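Long-range contacts in interferon gamma receptor 1 (Gallus gallus, PDB 4EQ3), which probably binds the cytokine interferon gamma at the cell surface through its extracellular region, the part of the receptor present here: residues Y145-S151 with S191-F197; V11-T17 with Q91-E97; S70-I76 with V137-M141; K20-F24 with H106-G110. All coordinates share one frame; numbering follows the deposited sequence.

Contact 1. Residues Y145-S151 with S191-F197; sequences YSELSYS and SAKGHFF
Leu-148 and Phe-196 face each other in an antiparallel strand pair, the central pairing of the four-stranded sheet of the C-terminal fibronectin type III domain. Their side of the sheet is the tight one. Leu-148 CD1 lies over one face of the Phe-196 ring, 3.8 Å from its centroid. Leu-148 CG stands anti to the backbone N (chi1 172°), which lets the CD1 methyl lie over the ring in a CH-pi contact. Gly-194 opposite Tyr-150 suits its place because Tyr-150 CD2 packs 3.5 Å from Gly-194 CA, while Tyr-150 OH bonds to His-129. The other side, carrying Ser-149, Ser-151, Lys-193 and His-195, is more polar and partly open to solvent, and the Lys-193 chain runs away from the partner strand. Backbone hydrogen bonds join the strands, the straightest from Ser-149 N to His-195 O at 2.8 Å (172°). At the end of the pair Phe-197 N bonds to Glu-147 O, and Glu-147 CB sits 3.9 Å from the centroid of the Phe-197 ring, almost directly over its centre.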
loop_
_atom_site.group_PDB
_atom_site.type_symbol
_atom_site.label_atom_id
_atom_site.label_comp_id
_atom_site.label_asym_id
_atom_site.label_seq_id
_atom_site.Cartn_x
_atom_site.Cartn_y
_atom_site.Cartn_z
ATOM N N TYR A 145 1.088 11.674 -4.285
ATOM C CA TYR A 145 -0.182 12.105 -3.694
ATOM C C TYR A 145 -0.907 13.100 -4.586
ATOM O O TYR A 145 -2.132 13.129 -4.632
ATOM C CB TYR A 145 0.026 12.731 -2.308
ATOM C CG TYR A 145 0.418 11.738 -1.239
ATOM C CD1 TYR A 145 -0.112 10.453 -1.230
ATOM C CD2 TYR A 145 1.307 12.090 -0.232
ATOM C CE1 TYR A 145 0.241 9.540 -0.248
ATOM C CE2 TYR A 145 1.663 11.184 0.761
ATOM C CZ TYR A 145 1.130 9.913 0.743
ATOM O OH TYR A 145 1.491 9.013 1.713
ATOM N N SER A 146 -0.147 13.915 -5.310
ATOM C CA SER A 146 -0.765 14.846 -6.247
ATOM C C SER A 146 -1.606 14.100 -7.299
ATOM O O SER A 146 -2.401 14.716 -8.026
ATOM C CB SER A 146 0.294 15.733 -6.917
ATOM O OG SER A 146 0.924 15.058 -7.984
ATOM N N GLU A 147 -1.440 12.779 -7.371
ATOM C CA GLU A 147 -2.176 11.958 -8.339
ATOM C C GLU A 147 -3.157 10.989 -7.665
ATOM O O GLU A 147 -3.663 10.057 -8.291
ATOM C CB GLU A 147 -1.207 11.170 -9.219
ATOM C CG GLU A 147 -0.243 12.034 -10.043
ATOM C CD GLU A 147 -0.928 12.762 -11.191
ATOM O OE1 GLU A 147 -2.075 12.408 -11.531
ATOM O OE2 GLU A 147 -0.308 13.689 -11.754
ATOM N N LEU A 148 -3.422 11.207 -6.387
ATOM C CA LEU A 148 -4.354 10.349 -5.663
ATOM C C LEU A 148 -5.797 10.757 -5.918
ATOM O O LEU A 148 -6.148 11.926 -5.778
ATOM C CB LEU A 148 -4.081 10.413 -4.158
ATOM C CG LEU A 148 -5.114 9.705 -3.274
ATOM C CD1 LEU A 148 -5.163 8.196 -3.542
ATOM C CD2 LEU A 148 -4.818 9.988 -1.807
ATOM N N SER A 149 -6.637 9.795 -6.280
ATOM C CA SER A 149 -8.072 10.035 -6.338
ATOM C C SER A 149 -8.822 8.854 -5.726
ATOM O O SER A 149 -8.264 7.776 -5.532
ATOM C CB SER A 149 -8.526 10.277 -7.783
ATOM O OG SER A 149 -8.316 9.133 -8.599
ATOM N N TYR A 150 -10.094 9.054 -5.419
ATOM C CA TYR A 150 -10.922 7.959 -4.955
ATOM C C TYR A 150 -12.137 7.887 -5.846
ATOM O O TYR A 150 -12.687 8.921 -6.238
ATOM C CB TYR A 150 -11.339 8.161 -3.490
ATOM C CG TYR A 150 -10.203 7.992 -2.510
ATOM C CD1 TYR A 150 -9.464 9.085 -2.077
ATOM C CD2 TYR A 150 -9.864 6.736 -2.019
ATOM C CE1 TYR A 150 -8.415 8.935 -1.183
ATOM C CE2 TYR A 150 -8.817 6.577 -1.123
ATOM C CZ TYR A 150 -8.097 7.680 -0.715
ATOM O OH TYR A 150 -7.054 7.529 0.167
ATOM N N SER A 151 -12.537 6.670 -6.193
ATOM C CA SER A 151 -13.787 6.460 -6.897
ATOM C C SER A 151 -14.776 5.953 -5.868
ATOM O O SER A 151 -14.434 5.121 -5.030
ATOM C CB SER A 151 -13.625 5.432 -8.015
ATOM O OG SER A 151 -13.126 4.219 -7.486
ATOM N N SER A 191 -19.402 2.494 -1.263
ATOM C CA SER A 191 -18.059 1.944 -1.134
ATOM C C SER A 191 -17.088 2.792 -1.943
ATOM O O SER A 191 -17.501 3.589 -2.787
ATOM C CB SER A 191 -18.019 0.507 -1.644
ATOM O OG SER A 191 -18.265 0.480 -3.038
ATOM N N ALA A 192 -15.796 2.626 -1.691
ATOM C CA ALA A 192 -14.808 3.439 -2.394
ATOM C C ALA A 192 -13.514 2.678 -2.668
ATOM O O ALA A 192 -13.212 1.700 -1.978
ATOM C CB ALA A 192 -14.513 4.716 -1.602
ATOM N N LYS A 193 -12.760 3.119 -3.656
ATOM C CA LYS A 193 -11.432 2.605 -3.967
ATOM C C LYS A 193 -10.431 3.738 -4.191
ATOM O O LYS A 193 -10.762 4.714 -4.735
ATOM C CB LYS A 193 -11.446 1.807 -5.259
ATOM C CG LYS A 193 -12.039 0.509 -5.265
ATOM C CD LYS A 193 -11.615 -0.186 -6.515
ATOM C CE LYS A 193 -12.625 -0.201 -7.520
ATOM N NZ LYS A 193 -12.487 -1.323 -8.386
ATOM N N GLY A 194 -9.196 3.565 -3.795
ATOM C CA GLY A 194 -8.158 4.526 -4.129
ATOM C C GLY A 194 -7.638 4.335 -5.548
ATOM O O GLY A 194 -7.600 3.210 -6.058
ATOM N N HIS A 195 -7.251 5.441 -6.185
ATOM C CA HIS A 195 -6.650 5.432 -7.520
ATOM C C HIS A 195 -5.399 6.306 -7.493
ATOM O O HIS A 195 -5.401 7.370 -6.881
ATOM C CB HIS A 195 -7.613 6.017 -8.566
ATOM C CG HIS A 195 -8.709 5.086 -8.991
ATOM N ND1 HIS A 195 -9.858 4.895 -8.248
ATOM C CD2 HIS A 195 -8.849 4.320 -10.098
ATOM C CE1 HIS A 195 -10.647 4.037 -8.873
ATOM N NE2 HIS A 195 -10.056 3.669 -9.995
ATOM N N PHE A 196 -4.332 5.859 -8.146
ATOM C CA PHE A 196 -3.179 6.718 -8.395
ATOM C C PHE A 196 -2.934 6.772 -9.913
ATOM O O PHE A 196 -2.870 5.734 -10.575
ATOM C CB PHE A 196 -1.927 6.210 -7.666
ATOM C CG PHE A 196 -1.931 6.461 -6.161
ATOM C CD1 PHE A 196 -2.329 5.468 -5.280
ATOM C CD2 PHE A 196 -1.504 7.674 -5.643
ATOM C CE1 PHE A 196 -2.329 5.688 -3.900
ATOM C CE2 PHE A 196 -1.494 7.905 -4.258
ATOM C CZ PHE A 196 -1.912 6.907 -3.389
ATOM N N PHE A 197 -2.813 7.979 -10.457
ATOM C CA PHE A 197 -2.631 8.162 -11.900
ATOM C C PHE A 197 -3.782 7.545 -12.678
ATOM O O PHE A 197 -3.562 6.740 -13.588
ATOM C CB PHE A 197 -1.332 7.516 -12.372
ATOM C CG PHE A 197 -0.113 8.011 -11.659
ATOM C CD1 PHE A 197 0.524 9.168 -12.071
ATOM C CD2 PHE A 197 0.411 7.316 -10.585
ATOM C CE1 PHE A 197 1.646 9.627 -11.410
ATOM C CE2 PHE A 197 1.545 7.772 -9.934
ATOM C CZ PHE A 197 2.158 8.926 -10.349
#

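Contact 2. Residues V11-T17 with Q91-E97; sequences VPSPTGT and QQSQYVE
Val-11, Pro-14 and Thr-17 pack against Gln-91, Ser-93 and Val-96 along an edge of the N-terminal beta sandwich, where the lead-in to strand 17-22 of one sheet lies beside the outermost strand 91-97 of the other. No hydrogen bond crosses between the segments; small side chains fill the seam. Val-11 spreads its two methyls, CG2 reaching Gln-91 CB at 3.6 Å and CG1 lying 3.9 Å from Ser-93 CB. Serine fits here because its short side chain lets Ser-93 CB approach the carbonyl oxygens of Val-11 (3.1 Å) and Pro-12. Further along, Val-96 CG1 meets two partners: Pro-14 CB slides past it in the opposite sense at 4.0 Å, and Thr-17 CG2 meets it tip to tip. Behind this first shell Ser-13 OG donates to Pro-14 O at 3.1 Å, a bond within its own segment. Strand 81-88 holds the partner segment through backbone hydrogen bonds between Ala-86 and Ser-93 and between Ile-84 and Val-96, and the Pro-14 ring rests on Trp-30, Phe-41 and Ile-84. Ser-93 OG, turned between its own backbone N and carbonyl carbon (chi1 75°), bonds to Ala-86 N and donates to Gln-94 O at 2.9 Å.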
loop_
_atom_site.group_PDB
_atom_site.type_symbol
_atom_site.label_atom_id
_atom_site.label_comp_id
_atom_site.label_asym_id
_atom_site.label_seq_id
_atom_site.Cartn_x
_atom_site.Cartn_y
_atom_site.Cartn_z
ATOM N N VAL A 11 26.605 -23.633 4.739
ATOM C CA VAL A 11 25.733 -22.597 5.277
ATOM C C VAL A 11 24.853 -22.151 4.143
ATOM O O VAL A 11 25.207 -21.324 3.353
ATOM C CB VAL A 11 26.506 -21.389 5.835
ATOM C CG1 VAL A 11 25.614 -20.170 5.983
ATOM C CG2 VAL A 11 27.180 -21.755 7.115
ATOM N N PRO A 12 23.701 -22.774 4.086
ATOM C CA PRO A 12 22.751 -22.584 3.011
ATOM C C PRO A 12 22.289 -21.151 2.968
ATOM O O PRO A 12 22.464 -20.465 3.922
ATOM C CB PRO A 12 21.637 -23.521 3.412
ATOM C CG PRO A 12 21.693 -23.563 4.838
ATOM C CD PRO A 12 23.111 -23.510 5.208
ATOM N N SER A 13 21.721 -20.739 1.847
ATOM C CA SER A 13 21.248 -19.378 1.659
ATOM C C SER A 13 19.811 -19.265 2.133
ATOM O O SER A 13 19.092 -20.257 2.176
ATOM C CB SER A 13 21.322 -18.989 0.183
ATOM O OG SER A 13 20.256 -19.574 -0.546
ATOM N N PRO A 14 19.380 -18.049 2.480
ATOM C CA PRO A 14 17.973 -17.865 2.844
ATOM C C PRO A 14 17.046 -18.429 1.767
ATOM O O PRO A 14 17.470 -18.740 0.636
ATOM C CB PRO A 14 17.834 -16.344 2.934
ATOM C CG PRO A 14 19.214 -15.859 3.255
ATOM C CD PRO A 14 20.135 -16.786 2.512
ATOM N N THR A 15 15.775 -18.561 2.115
ATOM C CA THR A 15 14.828 -19.191 1.219
ATOM C C THR A 15 13.464 -18.507 1.292
ATOM O O THR A 15 13.205 -17.718 2.201
ATOM C CB THR A 15 14.685 -20.688 1.555
ATOM O OG1 THR A 15 14.247 -21.402 0.392
ATOM C CG2 THR A 15 13.712 -20.892 2.690
ATOM N N GLY A 16 12.619 -18.792 0.305
ATOM C CA GLY A 16 11.261 -18.285 0.271
ATOM C C GLY A 16 11.172 -16.776 0.322
ATOM O O GLY A 16 10.321 -16.220 1.029
ATOM N N THR A 17 12.045 -16.100 -0.419
ATOM C CA THR A 17 12.048 -14.646 -0.414
ATOM C C THR A 17 10.709 -14.134 -0.894
ATOM O O THR A 17 10.105 -14.703 -1.806
ATOM C CB THR A 17 13.172 -14.060 -1.293
ATOM O OG1 THR A 17 12.917 -14.352 -2.679
ATOM C CG2 THR A 17 14.509 -14.637 -0.874
ATOM N N GLN A 91 30.952 -18.431 9.078
ATOM C CA GLN A 91 30.649 -18.793 7.727
ATOM C C GLN A 91 29.517 -17.923 7.148
ATOM O O GLN A 91 28.671 -17.465 7.862
ATOM C CB GLN A 91 30.407 -20.291 7.623
ATOM C CG GLN A 91 31.725 -21.121 7.487
ATOM C CD GLN A 91 31.472 -22.609 7.373
ATOM O OE1 GLN A 91 31.231 -23.142 6.283
ATOM N NE2 GLN A 91 31.542 -23.294 8.490
ATOM N N GLN A 92 29.571 -17.678 5.843
ATOM C CA GLN A 92 28.568 -16.905 5.115
ATOM C C GLN A 92 27.984 -17.734 3.985
ATOM O O GLN A 92 28.666 -18.590 3.412
ATOM C CB GLN A 92 29.189 -15.657 4.504
ATOM C CG GLN A 92 29.590 -14.589 5.489
ATOM C CD GLN A 92 29.929 -13.293 4.782
ATOM O OE1 GLN A 92 29.777 -13.184 3.563
ATOM N NE2 GLN A 92 30.388 -12.302 5.542
ATOM N N SER A 93 26.723 -17.485 3.657
ATOM C CA SER A 93 26.167 -18.067 2.445
ATOM C C SER A 93 26.367 -17.078 1.300
ATOM O O SER A 93 26.857 -15.962 1.503
ATOM C CB SER A 93 24.681 -18.400 2.604
ATOM O OG SER A 93 23.901 -17.221 2.563
ATOM N N GLN A 94 25.987 -17.488 0.097
ATOM C CA GLN A 94 25.959 -16.561 -1.022
ATOM C C GLN A 94 24.627 -15.833 -0.924
ATOM O O GLN A 94 23.755 -16.223 -0.136
ATOM C CB GLN A 94 26.062 -17.308 -2.349
ATOM C CG GLN A 94 27.250 -18.262 -2.448
ATOM C CD GLN A 94 28.598 -17.544 -2.568
ATOM O OE1 GLN A 94 28.705 -16.333 -2.345
ATOM N NE2 GLN A 94 29.635 -18.302 -2.911
ATOM N N TYR A 95 24.468 -14.781 -1.715
ATOM C CA TYR A 95 23.236 -14.012 -1.709
ATOM C C TYR A 95 22.173 -14.702 -2.537
ATOM O O TYR A 95 22.476 -15.380 -3.505
ATOM C CB TYR A 95 23.468 -12.631 -2.296
ATOM C CG TYR A 95 23.995 -11.602 -1.335
ATOM C CD1 TYR A 95 23.216 -11.138 -0.280
ATOM C CD2 TYR A 95 25.257 -11.059 -1.507
ATOM C CE1 TYR A 95 23.696 -10.177 0.586
ATOM C CE2 TYR A 95 25.742 -10.102 -0.649
ATOM C CZ TYR A 95 24.962 -9.665 0.393
ATOM O OH TYR A 95 25.455 -8.706 1.244
ATOM N N VAL A 96 20.919 -14.532 -2.143
ATOM C CA VAL A 96 19.814 -14.981 -2.967
ATOM C C VAL A 96 19.008 -13.740 -3.314
ATOM O O VAL A 96 18.756 -12.891 -2.451
ATOM C CB VAL A 96 18.930 -16.017 -2.239
ATOM C CG1 VAL A 96 18.495 -15.475 -0.898
ATOM C CG2 VAL A 96 17.726 -16.396 -3.100
ATOM N N GLU A 97 18.617 -13.643 -4.581
ATOM C CA GLU A 97 17.999 -12.441 -5.124
ATOM C C GLU A 97 16.477 -12.573 -5.215
ATOM O O GLU A 97 15.954 -13.660 -5.463
ATOM C CB GLU A 97 18.583 -12.178 -6.519
ATOM C CG GLU A 97 18.257 -10.826 -7.107
ATOM C CD GLU A 97 19.098 -10.527 -8.350
ATOM O OE1 GLU A 97 18.707 -10.956 -9.459
ATOM O OE2 GLU A 97 20.153 -9.872 -8.201
#

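Contact 3. Residues S70-I76 with V137-M141; sequences SEEINEI and VRPWM
Trp-140 lies flat against Asn-74, part of a meeting of loops from the two domains of the receptor. From CB, a chi1 of 79° sets CG between the backbone N and the carbonyl carbon and turns the indole toward 70-76. Trp-140 CG and CD1 each rest 3.7 Å from Asn-74 CB. Over the six-membered ring sits Asn-74 CA, 3.5 Å from the centroid, a CH-pi contact for which a broad indole is well suited. CE3 comes under Asn-74 O, while Trp-140 CZ2 approaches Ile-73 O at 3.2 Å. At the polar corner Trp-140 NE1 donates to a water (3.1 Å), which donates to Ser-70 O and Ile-73 O and so ties both loops together. The opposite face of the ring carries the selenium of Met-141, present as selenomethionine. The extended Arg-138 forms a salt bridge with Glu-71, gripping it side-on: Arg-138 NE and NH2 both donate to Glu-71 OE2, each at 3.0 Å, with the oxygen near the guanidinium plane and the carboxylate plane turned 44° from it. Ser-70 O lies over one guanidinium face. Concentrating both donors on one oxygen would probably draw carboxylate charge toward it, an electrostatic tie in an otherwise aromatic and water-mediated joint.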
loop_
_atom_site.group_PDB
_atom_site.type_symbol
_atom_site.label_atom_id
_atom_site.label_comp_id
_atom_site.label_asym_id
_atom_site.label_seq_id
_atom_site.Cartn_x
_atom_site.Cartn_y
_atom_site.Cartn_z
ATOM N N SER A 70 10.744 0.163 3.284
ATOM C CA SER A 70 9.963 1.350 2.950
ATOM C C SER A 70 10.804 2.610 2.771
ATOM O O SER A 70 10.391 3.541 2.078
ATOM C CB SER A 70 8.889 1.608 4.013
ATOM O OG SER A 70 8.021 0.499 4.137
ATOM N N GLU A 71 11.973 2.652 3.401
ATOM C CA GLU A 71 12.805 3.846 3.331
ATOM C C GLU A 71 13.817 3.773 2.198
ATOM O O GLU A 71 14.517 4.745 1.934
ATOM C CB GLU A 71 13.527 4.081 4.654
ATOM C CG GLU A 71 12.593 4.304 5.840
ATOM C CD GLU A 71 11.775 5.587 5.723
ATOM O OE1 GLU A 71 12.374 6.687 5.769
ATOM O OE2 GLU A 71 10.532 5.496 5.600
ATOM N N GLU A 72 13.887 2.625 1.529
ATOM C CA GLU A 72 14.842 2.415 0.444
ATOM C C GLU A 72 14.181 2.605 -0.910
ATOM O O GLU A 72 14.849 2.641 -1.943
ATOM C CB GLU A 72 15.413 0.998 0.512
ATOM C CG GLU A 72 16.088 0.661 1.831
ATOM C CD GLU A 72 17.430 1.353 1.975
ATOM O OE1 GLU A 72 18.072 1.633 0.931
ATOM O OE2 GLU A 72 17.835 1.617 3.127
ATOM N N ILE A 73 12.862 2.708 -0.906
ATOM C CA ILE A 73 12.108 2.769 -2.147
ATOM C C ILE A 73 11.523 4.149 -2.336
ATOM O O ILE A 73 10.656 4.580 -1.579
ATOM C CB ILE A 73 10.997 1.714 -2.155
ATOM C CG1 ILE A 73 11.626 0.317 -2.104
ATOM C CG2 ILE A 73 10.097 1.889 -3.375
ATOM C CD1 ILE A 73 10.643 -0.809 -1.871
ATOM N N ASN A 74 12.018 4.867 -3.335
ATOM C CA ASN A 74 11.534 6.219 -3.565
ATOM C C ASN A 74 11.295 6.478 -5.044
ATOM O O ASN A 74 11.374 7.614 -5.518
ATOM C CB ASN A 74 12.496 7.241 -2.975
ATOM C CG ASN A 74 13.934 6.909 -3.262
ATOM O OD1 ASN A 74 14.357 6.894 -4.419
ATOM N ND2 ASN A 74 14.703 6.633 -2.209
ATOM N N GLU A 75 11.010 5.396 -5.757
ATOM C CA GLU A 75 10.630 5.450 -7.159
ATOM C C GLU A 75 9.443 4.516 -7.284
ATOM O O GLU A 75 9.485 3.396 -6.779
ATOM C CB GLU A 75 11.773 4.944 -8.042
ATOM C CG GLU A 75 13.033 5.807 -8.010
ATOM C CD GLU A 75 12.839 7.141 -8.709
ATOM O OE1 GLU A 75 11.862 7.276 -9.476
ATOM O OE2 GLU A 75 13.659 8.057 -8.486
ATOM N N ILE A 76 8.379 4.965 -7.936
ATOM C CA ILE A 76 7.201 4.117 -8.083
ATOM C C ILE A 76 7.205 3.349 -9.413
ATOM O O ILE A 76 6.622 2.272 -9.514
ATOM C CB ILE A 76 5.887 4.929 -7.928
ATOM C CG1 ILE A 76 4.740 4.029 -7.449
ATOM C CG2 ILE A 76 5.531 5.654 -9.224
ATOM C CD1 ILE A 76 3.539 4.812 -6.875
ATOM N N VAL A 137 7.326 13.308 6.106
ATOM C CA VAL A 137 8.327 12.292 6.410
ATOM C C VAL A 137 8.889 11.650 5.140
ATOM O O VAL A 137 10.025 11.170 5.125
ATOM C CB VAL A 137 7.761 11.206 7.349
ATOM C CG1 VAL A 137 8.797 10.117 7.597
ATOM C CG2 VAL A 137 7.316 11.831 8.667
ATOM N N ARG A 138 8.093 11.636 4.077
ATOM C CA ARG A 138 8.552 11.102 2.796
ATOM C C ARG A 138 8.250 12.086 1.674
ATOM O O ARG A 138 7.292 11.913 0.924
ATOM C CB ARG A 138 7.916 9.744 2.509
ATOM C CG ARG A 138 8.516 8.622 3.323
ATOM C CD ARG A 138 7.860 7.311 2.989
ATOM N NE ARG A 138 8.164 6.303 3.995
ATOM C CZ ARG A 138 7.447 5.201 4.190
ATOM N NH1 ARG A 138 6.372 4.957 3.442
ATOM N NH2 ARG A 138 7.804 4.345 5.138
ATOM N N PRO A 139 9.070 13.139 1.571
ATOM C CA PRO A 139 8.833 14.228 0.619
ATOM C C PRO A 139 8.692 13.729 -0.823
ATOM O O PRO A 139 7.998 14.364 -1.615
ATOM C CB PRO A 139 10.077 15.108 0.780
ATOM C CG PRO A 139 10.525 14.860 2.194
ATOM C CD PRO A 139 10.249 13.387 2.418
ATOM N N TRP A 140 9.321 12.608 -1.156
ATOM C CA TRP A 140 9.213 12.089 -2.514
ATOM C C TRP A 140 7.787 11.665 -2.840
ATOM O O TRP A 140 7.450 11.442 -3.996
ATOM C CB TRP A 140 10.180 10.931 -2.736
ATOM C CG TRP A 140 9.724 9.609 -2.187
ATOM C CD1 TRP A 140 9.968 9.108 -0.941
ATOM C CD2 TRP A 140 8.987 8.601 -2.885
ATOM N NE1 TRP A 140 9.416 7.856 -0.818
ATOM C CE2 TRP A 140 8.802 7.525 -1.997
ATOM C CE3 TRP A 140 8.453 8.510 -4.174
ATOM C CZ2 TRP A 140 8.117 6.370 -2.357
ATOM C CZ3 TRP A 140 7.769 7.362 -4.530
ATOM C CH2 TRP A 140 7.608 6.308 -3.625
HETATM N N MSE A 141 6.951 11.569 -1.811
HETATM C CA MSE A 141 5.574 11.130 -1.978
HETATM C C MSE A 141 4.642 12.239 -2.454
HETATM O O MSE A 141 3.546 11.965 -2.942
HETATM C CB MSE A 141 5.047 10.534 -0.670
HETATM C CG MSE A 141 5.575 9.139 -0.357
HETATM SE SE MSE A 141 4.932 7.748 -1.593
HETATM C CE MSE A 141 2.998 8.005 -1.422
HETATM O O HOH W 1 10.997 6.176 1.260
#

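Contact 4. Residues K20-F24 with H106-G110; sequences KSKNF and HGKIG
Ser-21 and Asn-23 both hydrogen-bond through their backbones to Lys-108, the pattern of a single parallel beta bridge centred on Lys-22. Lys-108 N donates to Ser-21 O at 2.8 Å, almost straight at the hydrogen although it comes from above the carbonyl plane; Asn-23 N then donates to Lys-108 O at 2.9 Å. Two waters extend this backbone link. One accepts from Ser-21 N and donates to His-106 O. The other accepts from Phe-24 N at 2.9 Å, donates to Lys-108 O, and bonds to Ser-21 OG, whose second partner is Thr-26. Chi1 of 179° carries this hydroxyl past Gly-107 CA at 3.7 Å, and glycine suits that close passage. Among the apolar contacts, Ile-109 CD1 reaches Phe-24 CE2 at 3.7 Å, and Lys-22 CD passes Lys-108 CB at 3.9 Å. These long lysines send their amino groups to the surface, where the two NZ atoms stay 5.3 Å apart. Asn-23 and Phe-24 both have positive phi, a conformation asparagine adopts readily, and form the two-residue type I' turn of the hairpin between strands 17-22 and 25-31. That turn, in the N-terminal domain, meets the chain as it leaves helix 103-106 for strand 113-119 of the C-terminal domain; Leu-103 touches Phe-24, and Ile-109 bonds through its backbone to Ala-204 in strand 201-213.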
loop_
_atom_site.group_PDB
_atom_site.type_symbol
_atom_site.label_atom_id
_atom_site.label_comp_id
_atom_site.label_asym_id
_atom_site.label_seq_id
_atom_site.Cartn_x
_atom_site.Cartn_y
_atom_site.Cartn_z
ATOM N N LYS A 20 6.513 -7.967 0.115
ATOM C CA LYS A 20 5.102 -7.631 0.279
ATOM C C LYS A 20 4.967 -6.131 0.458
ATOM O O LYS A 20 5.528 -5.563 1.389
ATOM C CB LYS A 20 4.541 -8.338 1.506
ATOM C CG LYS A 20 4.701 -9.831 1.452
ATOM C CD LYS A 20 3.843 -10.435 0.359
ATOM C CE LYS A 20 2.375 -10.381 0.734
ATOM N NZ LYS A 20 1.609 -11.437 0.019
ATOM N N SER A 21 4.208 -5.492 -0.419
ATOM C CA SER A 21 4.049 -4.050 -0.381
ATOM C C SER A 21 2.577 -3.693 -0.365
ATOM O O SER A 21 1.837 -4.058 -1.277
ATOM C CB SER A 21 4.715 -3.410 -1.600
ATOM O OG SER A 21 4.541 -2.009 -1.592
ATOM N N LYS A 22 2.134 -3.046 0.690
ATOM C CA LYS A 22 0.769 -2.564 0.822
ATOM C C LYS A 22 0.668 -1.207 1.474
ATOM O O LYS A 22 1.203 -1.032 2.533
ATOM C CB LYS A 22 -0.082 -3.583 1.573
ATOM C CG LYS A 22 -1.550 -3.282 1.757
ATOM C CD LYS A 22 -2.352 -4.372 1.257
ATOM C CE LYS A 22 -3.209 -5.051 2.308
ATOM N NZ LYS A 22 -3.395 -6.493 2.059
ATOM N N ASN A 23 -0.032 -0.279 0.821
ATOM C CA ASN A 23 -0.208 1.066 1.355
ATOM C C ASN A 23 1.133 1.743 1.568
ATOM O O ASN A 23 1.298 2.547 2.486
ATOM C CB ASN A 23 -0.995 1.025 2.656
ATOM C CG ASN A 23 -2.433 0.611 2.450
ATOM O OD1 ASN A 23 -3.095 0.124 3.376
ATOM N ND2 ASN A 23 -2.929 0.797 1.237
ATOM N N PHE A 24 2.090 1.404 0.707
ATOM C CA PHE A 24 3.405 2.036 0.709
ATOM C C PHE A 24 4.289 1.582 1.858
ATOM O O PHE A 24 5.366 2.131 2.071
ATOM C CB PHE A 24 3.266 3.557 0.674
ATOM C CG PHE A 24 2.581 4.056 -0.563
ATOM C CD1 PHE A 24 3.272 4.137 -1.764
ATOM C CD2 PHE A 24 1.245 4.421 -0.537
ATOM C CE1 PHE A 24 2.640 4.594 -2.916
ATOM C CE2 PHE A 24 0.608 4.870 -1.681
ATOM C CZ PHE A 24 1.304 4.961 -2.870
ATOM N N HIS A 106 3.584 -3.981 -8.376
ATOM C CA HIS A 106 3.481 -4.964 -7.313
ATOM C C HIS A 106 2.906 -4.434 -6.010
ATOM O O HIS A 106 2.462 -5.208 -5.170
ATOM C CB HIS A 106 4.850 -5.604 -7.076
ATOM C CG HIS A 106 5.457 -6.178 -8.317
ATOM N ND1 HIS A 106 4.805 -7.107 -9.098
ATOM C CD2 HIS A 106 6.653 -5.957 -8.913
ATOM C CE1 HIS A 106 5.572 -7.433 -10.124
ATOM N NE2 HIS A 106 6.700 -6.749 -10.034
ATOM N N GLY A 107 2.922 -3.121 -5.831
ATOM C CA GLY A 107 2.412 -2.540 -4.604
ATOM C C GLY A 107 0.894 -2.573 -4.546
ATOM O O GLY A 107 0.234 -2.182 -5.502
ATOM N N LYS A 108 0.330 -3.028 -3.428
ATOM C CA LYS A 108 -1.121 -3.092 -3.321
ATOM C C LYS A 108 -1.628 -1.885 -2.565
ATOM O O LYS A 108 -0.950 -1.378 -1.673
ATOM C CB LYS A 108 -1.574 -4.368 -2.603
ATOM C CG LYS A 108 -1.456 -5.652 -3.417
ATOM C CD LYS A 108 -2.299 -6.766 -2.799
ATOM C CE LYS A 108 -1.665 -8.133 -3.031
ATOM N NZ LYS A 108 -2.468 -9.240 -2.416
ATOM N N ILE A 109 -2.824 -1.434 -2.911
ATOM C CA ILE A 109 -3.501 -0.410 -2.132
ATOM C C ILE A 109 -4.754 -1.014 -1.493
ATOM O O ILE A 109 -5.700 -1.410 -2.187
ATOM C CB ILE A 109 -3.854 0.812 -2.998
ATOM C CG1 ILE A 109 -2.577 1.462 -3.541
ATOM C CG2 ILE A 109 -4.669 1.831 -2.200
ATOM C CD1 ILE A 109 -1.683 2.034 -2.470
ATOM N N GLY A 110 -4.737 -1.117 -0.168
ATOM C CA GLY A 110 -5.848 -1.685 0.576
ATOM C C GLY A 110 -7.090 -0.806 0.609
ATOM O O GLY A 110 -7.079 0.335 0.148
HETATM O O HOH W 2 3.204 -6.617 -2.887
HETATM O O HOH W 3 2.169 -0.432 -1.506
#

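Contacts 1, 3 and 4 cluster around the junction of the two domains, and Phe-24 of contact 4 is their common meeting point. Its CE2 packs 3.7 Å from Phe-196 CZ of contact 1 in an edge-to-face pair. Its CE1 lies 3.7 Å from Met-141 CE of contact 3, and its carbonyl oxygen receives a weak hydrogen bond from Arg-138 NH1. Contacts 3 and 4 both join the domains, their centres about 13 Å apart, whereas contact 1 lies inside the C-terminal domain, about 14 Å from contact 4 between centres. Contact 2 stands off within the N-terminal domain, about 39 Å from contact 1 between centres, yet its segment 11-17 leads along strand 17-22 to contact 4.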